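Long-range contact in NS3-like protein (PDB 6M40), which probably hydrolyses nucleoside triphosphates, ATP among them, to unwind RNA as the NS3-like helicase part of a larger viral protein: residues T219-Y231 with Y242-S254. Residues are numbered along the deposited sequence; the frame is centred on the assembly and turned at random.
Sequences TPYTTIVLSRKTY and YPRGMCVVTTSIS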
loop_
_atom_site.group_PDB
_atom_site.type_symbol
_atom_site.label_atom_id
_atom_site.label_comp_id
_atom_site.label_asym_id
_atom_site.label_seq_id
_atom_site.Cartn_x
_atom_site.Cartn_y
_atom_site.Cartn_z
ATOM N N THR A 219 30.776 5.964 3.055
ATOM C CA THR A 219 30.429 6.441 4.381
ATOM C C THR A 219 30.734 5.381 5.433
ATOM O O THR A 219 30.837 4.192 5.122
ATOM C CB THR A 219 28.952 6.806 4.439
ATOM O OG1 THR A 219 28.158 5.623 4.280
ATOM C CG2 THR A 219 28.599 7.805 3.343
ATOM N N PRO A 220 30.888 5.790 6.696
ATOM C CA PRO A 220 31.065 4.819 7.784
ATOM C C PRO A 220 29.773 4.146 8.220
ATOM O O PRO A 220 29.801 3.337 9.152
ATOM C CB PRO A 220 31.637 5.682 8.916
ATOM C CG PRO A 220 31.047 7.043 8.676
ATOM C CD PRO A 220 30.958 7.183 7.174
ATOM N N TYR A 221 28.651 4.474 7.581
ATOM C CA TYR A 221 27.369 3.875 7.919
ATOM C C TYR A 221 27.353 2.402 7.521
ATOM O O TYR A 221 27.973 1.999 6.535
ATOM C CB TYR A 221 26.224 4.594 7.197
ATOM C CG TYR A 221 25.991 6.050 7.560
ATOM C CD1 TYR A 221 26.977 6.824 8.165
ATOM C CD2 TYR A 221 24.766 6.649 7.293
ATOM C CE1 TYR A 221 26.747 8.147 8.490
ATOM C CE2 TYR A 221 24.524 7.973 7.613
ATOM C CZ TYR A 221 25.519 8.717 8.210
ATOM O OH TYR A 221 25.293 10.034 8.533
ATOM N N THR A 222 26.618 1.595 8.282
ATOM C CA THR A 222 26.366 0.204 7.920
ATOM C C THR A 222 25.018 0.114 7.215
ATOM O O THR A 222 24.015 0.633 7.717
ATOM C CB THR A 222 26.370 -0.718 9.142
ATOM O OG1 THR A 222 25.027 -1.102 9.473
ATOM C CG2 THR A 222 27.021 -0.046 10.342
ATOM N N THR A 223 24.998 -0.551 6.060
ATOM C CA THR A 223 23.822 -0.578 5.204
ATOM C C THR A 223 22.974 -1.812 5.482
ATOM O O THR A 223 23.470 -2.946 5.437
ATOM C CB THR A 223 24.217 -0.555 3.728
ATOM O OG1 THR A 223 24.953 -1.740 3.418
ATOM C CG2 THR A 223 25.071 0.664 3.418
ATOM N N ILE A 224 21.693 -1.577 5.740
ATOM C CA ILE A 224 20.696 -2.615 5.966
ATOM C C ILE A 224 19.747 -2.554 4.775
ATOM O O ILE A 224 18.934 -1.633 4.656
ATOM C CB ILE A 224 19.968 -2.423 7.305
ATOM C CG1 ILE A 224 20.513 -3.402 8.352
ATOM C CG2 ILE A 224 18.467 -2.563 7.152
ATOM C CD1 ILE A 224 19.975 -3.187 9.752
ATOM N N VAL A 225 19.865 -3.518 3.872
ATOM C CA VAL A 225 18.998 -3.563 2.700
ATOM C C VAL A 225 17.664 -4.171 3.100
ATOM O O VAL A 225 17.613 -5.166 3.834
ATOM C CB VAL A 225 19.661 -4.359 1.564
ATOM C CG1 VAL A 225 18.858 -4.225 0.281
ATOM C CG2 VAL A 225 21.090 -3.885 1.353
ATOM N N LEU A 226 16.572 -3.573 2.630
ATOM C CA LEU A 226 15.228 -4.045 2.942
ATOM C C LEU A 226 14.428 -4.129 1.651
ATOM O O LEU A 226 14.120 -3.104 1.037
ATOM C CB LEU A 226 14.537 -3.127 3.950
ATOM C CG LEU A 226 14.839 -3.353 5.434
ATOM C CD1 LEU A 226 14.123 -2.312 6.278
ATOM C CD2 LEU A 226 14.436 -4.756 5.855
ATOM N N SER A 227 14.101 -5.350 1.244
ATOM C CA SER A 227 13.190 -5.598 0.139
ATOM C C SER A 227 12.198 -6.660 0.587
ATOM O O SER A 227 12.414 -7.353 1.585
ATOM C CB SER A 227 13.930 -6.056 -1.123
ATOM O OG SER A 227 14.577 -7.299 -0.916
ATOM N N ARG A 228 11.087 -6.774 -0.142
ATOM C CA ARG A 228 10.174 -7.877 0.131
ATOM C C ARG A 228 10.921 -9.200 0.085
ATOM O O ARG A 228 10.630 -10.123 0.853
ATOM C CB ARG A 228 9.021 -7.887 -0.870
ATOM C CG ARG A 228 7.913 -8.828 -0.460
ATOM C CD ARG A 228 7.253 -8.322 0.805
ATOM N NE ARG A 228 5.899 -7.842 0.547
ATOM C CZ ARG A 228 5.601 -6.847 -0.283
ATOM N NH1 ARG A 228 6.560 -6.223 -0.954
ATOM N NH2 ARG A 228 4.339 -6.482 -0.451
ATOM N N LYS A 229 11.900 -9.297 -0.813
ATOM C CA LYS A 229 12.741 -10.479 -0.926
ATOM C C LYS A 229 13.575 -10.732 0.323
ATOM O O LYS A 229 13.987 -11.874 0.555
ATOM C CB LYS A 229 13.658 -10.328 -2.139
ATOM C CG LYS A 229 14.870 -11.231 -2.129
ATOM C CD LYS A 229 15.899 -10.754 -3.139
ATOM C CE LYS A 229 16.888 -11.851 -3.479
ATOM N NZ LYS A 229 16.212 -12.987 -4.166
ATOM N N THR A 230 13.840 -9.698 1.130
ATOM C CA THR A 230 14.741 -9.849 2.267
ATOM C C THR A 230 14.239 -9.151 3.524
ATOM O O THR A 230 14.989 -9.063 4.504
ATOM C CB THR A 230 16.132 -9.311 1.919
ATOM O OG1 THR A 230 16.023 -7.938 1.528
ATOM C CG2 THR A 230 16.747 -10.110 0.785
ATOM N N TYR A 231 13.004 -8.654 3.528
ATOM C CA TYR A 231 12.509 -7.891 4.669
ATOM C C TYR A 231 12.606 -8.687 5.967
ATOM O O TYR A 231 13.019 -8.152 7.003
ATOM C CB TYR A 231 11.066 -7.465 4.403
ATOM C CG TYR A 231 10.452 -6.595 5.474
ATOM C CD1 TYR A 231 9.891 -7.153 6.616
ATOM C CD2 TYR A 231 10.416 -5.214 5.333
ATOM C CE1 TYR A 231 9.322 -6.361 7.592
ATOM C CE2 TYR A 231 9.847 -4.412 6.305
ATOM C CZ TYR A 231 9.302 -4.992 7.430
ATOM O OH TYR A 231 8.736 -4.201 8.401
ATOM N N TYR A 242 23.137 1.468 16.046
ATOM C CA TYR A 242 24.368 1.444 15.267
ATOM C C TYR A 242 25.117 2.754 15.459
ATOM O O TYR A 242 24.603 3.808 15.068
ATOM C CB TYR A 242 24.069 1.218 13.797
ATOM C CG TYR A 242 23.533 -0.165 13.499
ATOM C CD1 TYR A 242 24.396 -1.233 13.291
ATOM C CD2 TYR A 242 22.168 -0.401 13.423
ATOM C CE1 TYR A 242 23.913 -2.503 13.017
ATOM C CE2 TYR A 242 21.675 -1.664 13.151
ATOM C CZ TYR A 242 22.550 -2.710 12.947
ATOM O OH TYR A 242 22.061 -3.966 12.678
ATOM N N PRO A 243 26.319 2.739 16.046
ATOM C CA PRO A 243 26.959 3.998 16.457
ATOM C C PRO A 243 27.722 4.720 15.356
ATOM O O PRO A 243 27.718 5.954 15.310
ATOM C CB PRO A 243 27.909 3.546 17.574
ATOM C CG PRO A 243 28.277 2.128 17.186
ATOM C CD PRO A 243 27.047 1.553 16.538
ATOM N N ARG A 244 28.409 3.975 14.484
ATOM C CA ARG A 244 29.070 4.605 13.344
ATOM C C ARG A 244 28.070 5.077 12.293
ATOM O O ARG A 244 28.411 5.920 11.461
ATOM C CB ARG A 244 30.081 3.644 12.707
ATOM C CG ARG A 244 31.276 3.247 13.594
ATOM C CD ARG A 244 32.089 4.448 14.103
ATOM N NE ARG A 244 32.488 4.257 15.496
ATOM C CZ ARG A 244 32.484 5.211 16.425
ATOM N NH1 ARG A 244 32.095 6.439 16.126
ATOM N NH2 ARG A 244 32.860 4.925 17.661
ATOM N N GLY A 245 26.848 4.559 12.319
ATOM C CA GLY A 245 25.793 5.028 11.433
ATOM C C GLY A 245 25.038 3.900 10.753
ATOM O O GLY A 245 25.596 2.850 10.424
HETATM N N MSE A 246 23.751 4.129 10.523
HETATM C CA MSE A 246 22.921 3.142 9.837
HETATM C C MSE A 246 22.249 3.710 8.591
HETATM O O MSE A 246 21.674 4.798 8.630
HETATM C CB MSE A 246 21.845 2.608 10.782
HETATM C CG MSE A 246 20.595 2.159 10.048
HETATM SE SE MSE A 246 19.266 1.340 11.230
HETATM C CE MSE A 246 18.033 2.865 11.376
ATOM N N CYS A 247 22.272 2.949 7.501
ATOM C CA CYS A 247 21.638 3.373 6.255
ATOM C C CYS A 247 20.704 2.275 5.755
ATOM O O CYS A 247 21.150 1.286 5.170
ATOM C CB CYS A 247 22.684 3.720 5.203
ATOM S SG CYS A 247 21.996 4.511 3.728
ATOM N N VAL A 248 19.409 2.467 5.977
ATOM C CA VAL A 248 18.392 1.604 5.395
ATOM C C VAL A 248 18.242 1.969 3.924
ATOM O O VAL A 248 17.825 3.080 3.591
ATOM C CB VAL A 248 17.056 1.738 6.124
ATOM C CG1 VAL A 248 15.983 0.903 5.426
ATOM C CG2 VAL A 248 17.188 1.313 7.578
ATOM N N VAL A 249 18.608 1.043 3.044
ATOM C CA VAL A 249 18.291 1.136 1.626
ATOM C C VAL A 249 17.089 0.229 1.399
ATOM O O VAL A 249 17.184 -0.991 1.580
ATOM C CB VAL A 249 19.482 0.732 0.742
ATOM C CG1 VAL A 249 19.265 1.221 -0.677
ATOM C CG2 VAL A 249 20.776 1.293 1.319
ATOM N N THR A 250 15.959 0.812 1.005
ATOM C CA THR A 250 14.693 0.096 1.014
ATOM C C THR A 250 13.916 0.336 -0.270
ATOM O O THR A 250 14.008 1.397 -0.891
ATOM C CB THR A 250 13.834 0.507 2.230
ATOM O OG1 THR A 250 12.520 -0.062 2.131
ATOM C CG2 THR A 250 13.722 2.026 2.330
ATOM N N THR A 251 13.165 -0.692 -0.672
ATOM C CA THR A 251 12.109 -0.568 -1.671
ATOM C C THR A 251 10.887 -0.043 -0.944
ATOM O O THR A 251 11.016 0.441 0.182
ATOM C CB THR A 251 11.843 -1.901 -2.351
ATOM O OG1 THR A 251 11.145 -2.780 -1.460
ATOM C CG2 THR A 251 13.173 -2.550 -2.747
ATOM N N SER A 252 9.707 -0.117 -1.552
ATOM C CA SER A 252 8.577 0.555 -0.934
ATOM C C SER A 252 7.907 -0.261 0.169
ATOM O O SER A 252 6.889 0.187 0.700
ATOM C CB SER A 252 7.542 0.930 -1.992
ATOM O OG SER A 252 6.744 2.008 -1.542
ATOM N N ILE A 253 8.426 -1.433 0.544
ATOM C CA ILE A 253 7.802 -2.159 1.650
ATOM C C ILE A 253 7.850 -1.311 2.910
ATOM O O ILE A 253 6.869 -1.225 3.656
ATOM C CB ILE A 253 8.453 -3.539 1.911
ATOM C CG1 ILE A 253 9.683 -3.814 1.037
ATOM C CG2 ILE A 253 7.413 -4.651 1.819
ATOM C CD1 ILE A 253 10.949 -3.902 1.849
ATOM N N SER A 254 8.999 -0.679 3.170
ATOM C CA SER A 254 9.161 0.155 4.354
ATOM C C SER A 254 8.169 1.304 4.383
ATOM O O SER A 254 7.936 1.886 5.448
ATOM C CB SER A 254 10.582 0.714 4.400
ATOM O OG SER A 254 11.544 -0.279 4.091
#
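The carbonyl O of Gly-245 is approached by two groups of the other segment: Thr-222 N gives it a hydrogen bond of 2.7 Å that is almost straight at the hydrogen (169°), and Tyr-221 CA adds a longer CA-H...O contact at 3.2 Å. From this end the parallel ladder runs on through five more bonds, as far as Thr-251 N to Leu-226 O (3.1 Å). Gly-245 also places its CA over one face of the Tyr-221 ring, 4.3 Å from the centroid, in a CH-pi contact. CG of Tyr-221 stands anti to the carbonyl carbon (chi1 -64°), which turns the ring toward the chain at Gly-245, and Cys-247 CB lies at its edge, near the ring plane. Helix 231-237 links the two parallel, neighbouring strands 222-226 and 246-250 as a beta-alpha-beta unit; strand 246-250 also pairs in parallel with 194-198 and so lies between that strand and 222-226 in the mixed sheet. The sheet face bearing Thr-222, Ile-224 and Leu-226 carries the apolar contacts: Leu-226 CD1 reaches Val-248 CG1 at 3.8 Å, and Ile-224 CG2 meets Val-248 CG2. Tyr-242 crosses both Thr-222 and Ile-224 at about a right angle, with Thr-222 OG1 over its ring and Ile-224 CD1 3.7 Å from its OH, which is hydrogen-bonded to Leu-237 O. On the opposite face Thr-223 and Val-249 pack against helix 208-216. Past the strand ends, Ile-253 reaches two side chains: CG2 sits over one face of the Arg-228 guanidinium, offset toward its rim, while CD1 approaches the edge of the Tyr-231 ring, 3.8 Å from CD2.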